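Local coordinates for protein her-1 (Caenorhabditis elegans, PDB 1SZH) that dictates male development, inhibits the function of tra-2a and probably acts directly in cell signalling during sex determination, at residues Lys95-Ser100 and Asp110-Cys115. The protein carries 2 engineered substitutions. Residues are numbered along the deposited sequence; the frame is centred on the assembly and turned at random.
Sequences KNLMTS and DSIKSC
Leu97 reaches across to helix 105-115 with a single methyl, CD1, which fits against two neighbouring residues there. On one of them it meets Ser111, lying 3.6 Å from OG and 3.7 Å from CB; on the other it packs against CG1 of Ile112 at 3.8 Å. The hydroxyl of Ser111 stands beside its own carbonyl carbon (chi1 177°), where it also makes a weak hydrogen bond to Arg93. The same branch of Ile112 carries on to Met98, its CD1 lying 4.0 Å from SD and 4.1 Å from CG, and the two side chains cross at about a right angle. Bends at chi2 and chi3 (-72° and -77°) kink the methionine chain. Phe126 of helix 120-134 touches both Met98 and Ile112, drawing a third helix into this apolar cluster. Next to the type I turn from Leu97 to Ser100, Asn96 O receives Thr99 N and Ser100 OG from opposite faces of its plane. A disulfide from Cys115 to Cys90 joins the same two helices covalently. Across this small interface, then, the two segments meet by van der Waals contact alone, while the weak Arg93-Ser111 bond and the disulfide link the same helices beside them.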
loop_
_atom_site.group_PDB
_atom_site.type_symbol
_atom_site.label_atom_id
_atom_site.label_comp_id
_atom_site.label_asym_id
_atom_site.label_seq_id
_atom_site.Cartn_x
_atom_site.Cartn_y
_atom_site.Cartn_z
ATOM N N LYS A 95 6.208 -3.237 0.063
ATOM C CA LYS A 95 5.356 -3.406 -1.114
ATOM C C LYS A 95 4.060 -4.129 -0.757
ATOM O O LYS A 95 2.979 -3.765 -1.255
ATOM C CB LYS A 95 6.097 -4.161 -2.208
ATOM C CG LYS A 95 7.249 -3.373 -2.820
ATOM C CD LYS A 95 7.984 -4.205 -3.873
ATOM C CE LYS A 95 9.027 -3.368 -4.606
ATOM N NZ LYS A 95 9.748 -4.234 -5.589
ATOM N N ASN A 96 4.156 -5.146 0.102
ATOM C CA ASN A 96 2.961 -5.878 0.503
ATOM C C ASN A 96 2.033 -4.976 1.323
ATOM O O ASN A 96 0.846 -4.915 1.048
ATOM C CB ASN A 96 3.338 -7.125 1.310
ATOM C CG ASN A 96 3.837 -8.256 0.421
ATOM O OD1 ASN A 96 3.374 -8.417 -0.715
ATOM N ND2 ASN A 96 4.768 -9.053 0.936
ATOM N N LEU A 97 2.573 -4.276 2.311
ATOM C CA LEU A 97 1.742 -3.393 3.130
ATOM C C LEU A 97 1.076 -2.319 2.291
ATOM O O LEU A 97 -0.119 -2.048 2.448
ATOM C CB LEU A 97 2.596 -2.703 4.212
ATOM C CG LEU A 97 3.089 -3.589 5.355
ATOM C CD1 LEU A 97 4.221 -2.873 6.121
ATOM C CD2 LEU A 97 1.923 -3.913 6.261
ATOM N N MET A 98 1.844 -1.707 1.401
ATOM C CA MET A 98 1.323 -0.589 0.616
ATOM C C MET A 98 0.331 -0.963 -0.458
ATOM O O MET A 98 -0.225 -0.085 -1.117
ATOM C CB MET A 98 2.494 0.206 0.013
ATOM C CG MET A 98 3.408 0.843 1.087
ATOM S SD MET A 98 2.646 2.257 1.961
ATOM C CE MET A 98 2.811 3.564 0.710
ATOM N N THR A 99 0.112 -2.262 -0.650
ATOM C CA THR A 99 -0.882 -2.701 -1.623
ATOM C C THR A 99 -2.019 -3.490 -0.932
ATOM O O THR A 99 -2.819 -4.137 -1.602
ATOM C CB THR A 99 -0.242 -3.565 -2.753
ATOM O OG1 THR A 99 0.513 -4.638 -2.172
ATOM C CG2 THR A 99 0.675 -2.714 -3.631
ATOM N N SER A 100 -2.082 -3.416 0.407
ATOM C CA SER A 100 -3.101 -4.116 1.213
ATOM C C SER A 100 -4.162 -3.053 1.555
ATOM O O SER A 100 -3.985 -2.255 2.464
ATOM C CB SER A 100 -2.454 -4.696 2.477
ATOM O OG SER A 100 -1.534 -5.713 2.099
ATOM N N ASP A 110 4.075 2.459 10.635
ATOM C CA ASP A 110 4.785 2.040 11.839
ATOM C C ASP A 110 5.645 0.814 11.512
ATOM O O ASP A 110 6.792 0.715 11.953
ATOM C CB ASP A 110 3.806 1.689 12.968
ATOM C CG ASP A 110 3.114 2.912 13.545
ATOM O OD1 ASP A 110 3.649 4.036 13.404
ATOM O OD2 ASP A 110 2.038 2.741 14.157
ATOM N N SER A 111 5.099 -0.112 10.722
ATOM C CA SER A 111 5.835 -1.338 10.378
ATOM C C SER A 111 6.994 -1.037 9.445
ATOM O O SER A 111 8.091 -1.566 9.623
ATOM C CB SER A 111 4.868 -2.368 9.749
ATOM O OG SER A 111 5.586 -3.530 9.353
ATOM N N ILE A 112 6.762 -0.161 8.465
ATOM C CA ILE A 112 7.816 0.213 7.535
ATOM C C ILE A 112 8.921 0.994 8.266
ATOM O O ILE A 112 10.103 0.779 8.027
ATOM C CB ILE A 112 7.218 1.076 6.398
ATOM C CG1 ILE A 112 6.267 0.226 5.560
ATOM C CG2 ILE A 112 8.347 1.663 5.513
ATOM C CD1 ILE A 112 5.298 1.069 4.696
ATOM N N LYS A 113 8.546 1.918 9.144
ATOM C CA LYS A 113 9.558 2.674 9.878
ATOM C C LYS A 113 10.356 1.712 10.756
ATOM O O LYS A 113 11.566 1.849 10.866
ATOM C CB LYS A 113 8.907 3.753 10.750
ATOM C CG LYS A 113 9.922 4.661 11.453
ATOM C CD LYS A 113 9.226 5.822 12.132
ATOM C CE LYS A 113 10.228 6.780 12.775
ATOM N NZ LYS A 113 9.530 7.947 13.383
ATOM N N SER A 114 9.687 0.726 11.350
ATOM C CA SER A 114 10.403 -0.215 12.202
ATOM C C SER A 114 11.411 -1.060 11.438
ATOM O O SER A 114 12.524 -1.229 11.914
ATOM C CB SER A 114 9.417 -1.100 12.954
ATOM O OG SER A 114 8.759 -0.321 13.944
ATOM N N CYS A 115 11.068 -1.589 10.259
ATOM C CA CYS A 115 12.062 -2.397 9.566
ATOM C C CYS A 115 13.215 -1.608 8.981
ATOM O O CYS A 115 14.249 -2.173 8.662
ATOM C CB CYS A 115 11.464 -3.320 8.487
ATOM S SG CYS A 115 10.510 -2.700 7.142
#